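Long-range contacts in CCMAN5 (Cellulosimicrobium cellulans, PDB 4AQ0), which is an alpha-mannosidase of glycoside hydrolase family 92, with a bound calcium ion, probably used in mannose-6-phosphate modification of yeast-produced human lysosomal enzymes: residues S73-F78 against H115-D120; Y736-T741 against Q770-G775. One frame throughout, in Å; residues are numbered along the deposited sequence.

The two contacts illustrate how a large hydrolase joins distant parts of its chain in independent ways, at places far from one another. Contact 1 comes first along the chain and closes before contact 2 begins, so they follow in series without interleaving. Their centres are 51 Å apart, the nearest atoms about 37 Å, and they share no strand, sheet or helix. Contact 1 pairs strands 74-79 and 115-116 at one side of a four-stranded antiparallel sheet in the family 92 N-terminal domain. Contact 2 lays the loop after strand 762-768 along strand 736-742 of a mixed sheet, in which 736-741 belongs to the family 92 catalytic domain. Neither includes the calcium ligands Asn604, Glu605 and Asp678.

Contact 1 (S73-F78 against H115-D120)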
loop_
_atom_site.group_PDB
_atom_site.type_symbol
_atom_site.label_atom_id
_atom_site.label_comp_id
_atom_site.label_asym_id
_atom_site.label_seq_id
_atom_site.Cartn_x
_atom_site.Cartn_y
_atom_site.Cartn_z
ATOM N N SER A 73 24.751 -5.188 5.768
ATOM C CA SER A 73 25.914 -5.338 4.887
ATOM C C SER A 73 26.098 -6.774 4.405
ATOM O O SER A 73 27.142 -7.111 3.837
ATOM C CB SER A 73 27.191 -4.830 5.575
ATOM O OG SER A 73 27.501 -5.650 6.683
ATOM N N LYS A 74 25.073 -7.604 4.624
ATOM C CA LYS A 74 25.051 -8.976 4.141
ATOM C C LYS A 74 23.684 -9.342 3.577
ATOM O O LYS A 74 22.653 -8.870 4.060
ATOM C CB LYS A 74 25.458 -9.960 5.243
ATOM C CG LYS A 74 26.909 -9.805 5.709
ATOM C CD LYS A 74 27.159 -10.562 6.997
ATOM C CE LYS A 74 28.590 -10.352 7.483
ATOM N NZ LYS A 74 28.821 -11.129 8.729
ATOM N N ILE A 75 23.705 -10.177 2.543
ATOM C CA ILE A 75 22.514 -10.649 1.849
ATOM C C ILE A 75 22.628 -12.162 1.708
ATOM O O ILE A 75 23.690 -12.672 1.338
ATOM C CB ILE A 75 22.366 -9.980 0.444
ATOM C CG1 ILE A 75 21.765 -8.573 0.582
ATOM C CG2 ILE A 75 21.507 -10.846 -0.519
ATOM C CD1 ILE A 75 21.778 -7.734 -0.703
ATOM N N SER A 76 21.545 -12.874 2.030
ATOM C CA SER A 76 21.464 -14.313 1.793
ATOM C C SER A 76 21.071 -14.587 0.337
ATOM O O SER A 76 21.921 -14.943 -0.484
ATOM C CB SER A 76 20.492 -14.977 2.774
ATOM O OG SER A 76 19.234 -14.317 2.766
ATOM N N GLY A 77 19.797 -14.409 0.003
ATOM C CA GLY A 77 19.338 -14.629 -1.369
ATOM C C GLY A 77 18.102 -13.824 -1.728
ATOM O O GLY A 77 17.920 -12.719 -1.226
ATOM N N PHE A 78 17.246 -14.394 -2.575
ATOM C CA PHE A 78 16.072 -13.698 -3.089
ATOM C C PHE A 78 14.788 -14.475 -2.811
ATOM O O PHE A 78 14.720 -15.672 -3.098
ATOM C CB PHE A 78 16.223 -13.460 -4.600
ATOM C CG PHE A 78 17.426 -12.617 -4.968
ATOM C CD1 PHE A 78 17.325 -11.234 -5.028
ATOM C CD2 PHE A 78 18.657 -13.211 -5.244
ATOM C CE1 PHE A 78 18.422 -10.444 -5.362
ATOM C CE2 PHE A 78 19.766 -12.431 -5.578
ATOM C CZ PHE A 78 19.644 -11.039 -5.644
ATOM N N HIS A 115 26.157 -13.520 2.495
ATOM C CA HIS A 115 27.213 -12.976 1.639
ATOM C C HIS A 115 27.417 -11.506 1.997
ATOM O O HIS A 115 26.436 -10.779 2.132
ATOM C CB HIS A 115 26.834 -12.992 0.150
ATOM C CG HIS A 115 26.181 -14.255 -0.330
ATOM N ND1 HIS A 115 24.907 -14.699 -0.217
ATOM C CD2 HIS A 115 26.850 -15.200 -1.080
ATOM C CE1 HIS A 115 24.840 -15.904 -0.871
ATOM N NE2 HIS A 115 26.024 -16.182 -1.385
ATOM N N PRO A 116 28.685 -11.046 2.098
ATOM C CA PRO A 116 28.928 -9.597 2.171
ATOM C C PRO A 116 28.435 -8.881 0.904
ATOM O O PRO A 116 28.528 -9.424 -0.192
ATOM C CB PRO A 116 30.461 -9.481 2.235
ATOM C CG PRO A 116 30.977 -10.887 2.481
ATOM C CD PRO A 116 29.934 -11.823 1.966
ATOM N N PHE A 117 27.908 -7.673 1.062
ATOM C CA PHE A 117 27.603 -6.833 -0.088
ATOM C C PHE A 117 27.852 -5.377 0.251
ATOM O O PHE A 117 27.937 -5.002 1.432
ATOM C CB PHE A 117 26.169 -7.055 -0.602
ATOM C CG PHE A 117 25.129 -6.174 0.052
ATOM C CD1 PHE A 117 24.645 -6.465 1.323
ATOM C CD2 PHE A 117 24.616 -5.071 -0.624
ATOM C CE1 PHE A 117 23.684 -5.665 1.917
ATOM C CE2 PHE A 117 23.644 -4.260 -0.035
ATOM C CZ PHE A 117 23.177 -4.559 1.236
ATOM N N SER A 118 27.977 -4.575 -0.804
ATOM C CA SER A 118 28.151 -3.132 -0.702
ATOM C C SER A 118 27.117 -2.434 -1.586
ATOM O O SER A 118 26.803 -2.907 -2.681
ATOM C CB SER A 118 29.570 -2.748 -1.137
ATOM O OG SER A 118 29.709 -1.339 -1.249
ATOM N N HIS A 119 26.591 -1.314 -1.101
ATOM C CA HIS A 119 25.721 -0.462 -1.904
ATOM C C HIS A 119 26.429 0.104 -3.135
ATOM O O HIS A 119 25.772 0.495 -4.096
ATOM C CB HIS A 119 25.115 0.656 -1.049
ATOM C CG HIS A 119 24.220 0.150 0.033
ATOM N ND1 HIS A 119 23.082 -0.584 -0.228
ATOM C CD2 HIS A 119 24.302 0.251 1.379
ATOM C CE1 HIS A 119 22.500 -0.911 0.911
ATOM N NE2 HIS A 119 23.219 -0.414 1.902
ATOM N N ASP A 120 27.764 0.121 -3.104
ATOM C CA ASP A 120 28.582 0.517 -4.262
ATOM C C ASP A 120 28.563 -0.503 -5.403
ATOM O O ASP A 120 28.902 -0.168 -6.528
ATOM C CB ASP A 120 30.050 0.741 -3.854
ATOM C CG ASP A 120 30.232 1.912 -2.918
ATOM O OD1 ASP A 120 29.367 2.820 -2.897
ATOM O OD2 ASP A 120 31.258 1.924 -2.202
#
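Ile75 O is gripped twice by a single residue, His115. The backbone N of His115 donates to it over 2.9 Å, and ND1 of the His115 ring reaches the same Ile75 O over 2.8 Å. With CG beside the backbone N (chi1 -44°), the ring comes to the side of the backbone N-H, and its turn about CB-CG (chi2 79°) puts Ile75 O in the imidazole plane. NE2 makes a weak hydrogen bond to Pro99 O. In return Ile75 N donates to His115 O at 2.8 Å, and two residues along, past the Lys74-Pro116 pair, Phe117 N donates to Ser73 O at 2.9 Å.

Phe117 turns its ring back over the partner strand with CG between backbone N and carbonyl carbon (chi1 89°). Ile75 CD1 stands over the middle of that ring, 3.6 Å from its centroid, in a CH-pi contact, while Lys74 N meets the ring edge. Putting a serine at Phe117 would probably strip Ile75 CD1 of its aromatic cover and open a gap beside the Ser73-Lys74 backbone. Such alternation of hydrogen-bonded (Ile75-His115) and non-hydrogen-bonded (Lys74-Pro116) pairs is the signature of an antiparallel sheet, here between strand 74-79 and the short strand 115-116, whose Pro116 also bonds the backbone of Gly134.

Contact 2 (Y736-T741 against Q770-G775); sequences YVQSAT and QPSDWG
An ST turn at Ser772 fastens the loop after strand 762-768 to the neighbouring strand 736-742. Ser772 OG donates to Val737 O over 2.8 Å, in the carbonyl plane and on a lone pair, and accepts from Trp774 N at 3.1 Å; one hydroxyl thus shapes the turn and ties it to the strand. A water that accepts from Ser772 N also sits beside Val737 O.

Gln738 supplies a second clasp. Bent at chi2 (-58°), its side chain doubles back so that NE2 donates to Gln770 O at 3.0 Å, nearly in line with the carbonyl bond. The same NE2 donates to Tyr736 O from well above the carbonyl plane, so two bonds fix the rotation of the amide. Side-chain donors on both segments therefore meet backbone carbonyls of the other.

Apolar groups fill in around these clasps. Pro771 lies alongside Tyr736, its CD 3.9 Å from the phenol ring centroid in a CH-pi contact over the face. Farther along, Val737 CG1 stands over the six-membered ring of Trp774, 3.9 Å from its centroid and offset toward the rim, while Ala740 CB approaches Trp774 NE1 at 3.7 Å. That indole nitrogen donates to Phe747 O, and helix 620-632 touches Tyr736, Pro771 and Trp774. The ST-turn loop runs beside a strand of the mixed sheet that carries a classic beta bulge, Gln738 and Ser739 facing Arg766.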
loop_
_atom_site.group_PDB
_atom_site.type_symbol
_atom_site.label_atom_id
_atom_site.label_comp_id
_atom_site.label_asym_id
_atom_site.label_seq_id
_atom_site.Cartn_x
_atom_site.Cartn_y
_atom_site.Cartn_z
ATOM N N TYR A 736 0.648 29.115 -2.535
ATOM C CA TYR A 736 -0.725 29.593 -2.310
ATOM C C TYR A 736 -1.441 29.877 -3.617
ATOM O O TYR A 736 -0.866 30.500 -4.514
ATOM C CB TYR A 736 -0.714 30.891 -1.504
ATOM C CG TYR A 736 -0.291 30.752 -0.062
ATOM C CD1 TYR A 736 -1.111 30.095 0.863
ATOM C CD2 TYR A 736 0.918 31.295 0.386
ATOM C CE1 TYR A 736 -0.737 29.972 2.181
ATOM C CE2 TYR A 736 1.303 31.183 1.712
ATOM C CZ TYR A 736 0.466 30.520 2.606
ATOM O OH TYR A 736 0.830 30.400 3.922
ATOM N N VAL A 737 -2.699 29.437 -3.722
ATOM C CA VAL A 737 -3.513 29.722 -4.909
ATOM C C VAL A 737 -3.996 31.165 -4.835
ATOM O O VAL A 737 -4.510 31.579 -3.806
ATOM C CB VAL A 737 -4.726 28.761 -5.039
ATOM C CG1 VAL A 737 -5.631 29.169 -6.213
ATOM C CG2 VAL A 737 -4.254 27.314 -5.191
ATOM N N GLN A 738 -3.820 31.924 -5.919
ATOM C CA GLN A 738 -4.324 33.309 -5.997
ATOM C C GLN A 738 -5.653 33.381 -6.736
ATOM O O GLN A 738 -6.551 34.125 -6.348
ATOM C CB GLN A 738 -3.301 34.230 -6.679
ATOM C CG GLN A 738 -1.893 34.102 -6.127
ATOM C CD GLN A 738 -1.823 34.377 -4.639
ATOM O OE1 GLN A 738 -2.119 35.615 -4.254
ATOM N NE2 GLN A 738 -1.517 33.479 -3.838
ATOM N N SER A 739 -5.751 32.628 -7.825
ATOM C CA SER A 739 -6.978 32.516 -8.600
ATOM C C SER A 739 -6.924 31.227 -9.399
ATOM O O SER A 739 -5.884 30.557 -9.445
ATOM C CB SER A 739 -7.157 33.729 -9.539
ATOM O OG SER A 739 -6.194 33.715 -10.583
ATOM N N ALA A 740 -8.036 30.885 -10.040
ATOM C CA ALA A 740 -8.130 29.654 -10.822
ATOM C C ALA A 740 -9.138 29.779 -11.946
ATOM O O ALA A 740 -10.101 30.553 -11.845
ATOM C CB ALA A 740 -8.504 28.488 -9.925
ATOM N N THR A 741 -8.912 29.012 -13.012
ATOM C CA THR A 741 -9.906 28.817 -14.059
ATOM C C THR A 741 -10.083 27.328 -14.312
ATOM O O THR A 741 -9.157 26.533 -14.078
ATOM C CB THR A 741 -9.507 29.473 -15.403
ATOM O OG1 THR A 741 -8.311 28.857 -15.901
ATOM C CG2 THR A 741 -9.311 30.996 -15.261
ATOM N N GLN A 770 1.899 34.562 -0.995
ATOM C CA GLN A 770 1.071 34.992 0.128
ATOM C C GLN A 770 -0.315 34.352 0.074
ATOM O O GLN A 770 -0.837 34.113 -1.011
ATOM C CB GLN A 770 0.933 36.523 0.148
ATOM C CG GLN A 770 2.245 37.319 -0.014
ATOM C CD GLN A 770 3.197 37.108 1.144
ATOM O OE1 GLN A 770 2.772 36.876 2.278
ATOM N NE2 GLN A 770 4.494 37.172 0.866
ATOM N N PRO A 771 -0.920 34.075 1.250
ATOM C CA PRO A 771 -2.280 33.550 1.249
ATOM C C PRO A 771 -3.262 34.546 0.611
ATOM O O PRO A 771 -3.110 35.768 0.774
ATOM C CB PRO A 771 -2.592 33.363 2.747
ATOM C CG PRO A 771 -1.642 34.266 3.465
ATOM C CD PRO A 771 -0.396 34.253 2.621
ATOM N N SER A 772 -4.238 34.023 -0.128
ATOM C CA SER A 772 -5.284 34.852 -0.715
ATOM C C SER A 772 -6.652 34.360 -0.257
ATOM O O SER A 772 -6.761 33.308 0.395
ATOM C CB SER A 772 -5.198 34.838 -2.247
ATOM O OG SER A 772 -5.905 33.732 -2.792
ATOM N N ASP A 773 -7.695 35.103 -0.616
ATOM C CA ASP A 773 -9.053 34.694 -0.297
ATOM C C ASP A 773 -9.710 33.859 -1.413
ATOM O O ASP A 773 -10.935 33.680 -1.420
ATOM C CB ASP A 773 -9.920 35.908 0.119
ATOM C CG ASP A 773 -10.158 36.896 -1.020
ATOM O OD1 ASP A 773 -10.034 36.519 -2.213
ATOM O OD2 ASP A 773 -10.479 38.069 -0.719
ATOM N N TRP A 774 -8.907 33.337 -2.344
ATOM C CA TRP A 774 -9.446 32.407 -3.339
ATOM C C TRP A 774 -10.164 31.223 -2.670
ATOM O O TRP A 774 -9.667 30.656 -1.688
ATOM C CB TRP A 774 -8.386 31.876 -4.312
ATOM C CG TRP A 774 -9.006 30.886 -5.260
ATOM C CD1 TRP A 774 -9.728 31.171 -6.390
ATOM C CD2 TRP A 774 -9.038 29.459 -5.117
ATOM N NE1 TRP A 774 -10.184 30.011 -6.971
ATOM C CE2 TRP A 774 -9.770 28.944 -6.216
ATOM C CE3 TRP A 774 -8.502 28.563 -4.182
ATOM C CZ2 TRP A 774 -9.986 27.571 -6.400
ATOM C CZ3 TRP A 774 -8.715 27.194 -4.366
ATOM C CH2 TRP A 774 -9.450 26.714 -5.472
ATOM N N GLY A 775 -11.333 30.873 -3.205
ATOM C CA GLY A 775 -12.092 29.718 -2.745
ATOM C C GLY A 775 -12.917 29.908 -1.481
ATOM O O GLY A 775 -13.610 28.988 -1.055
HETATM O O HOH W 1 -4.455 31.086 -1.047
HETATM O O HOH W 2 0.640 36.076 -3.317
#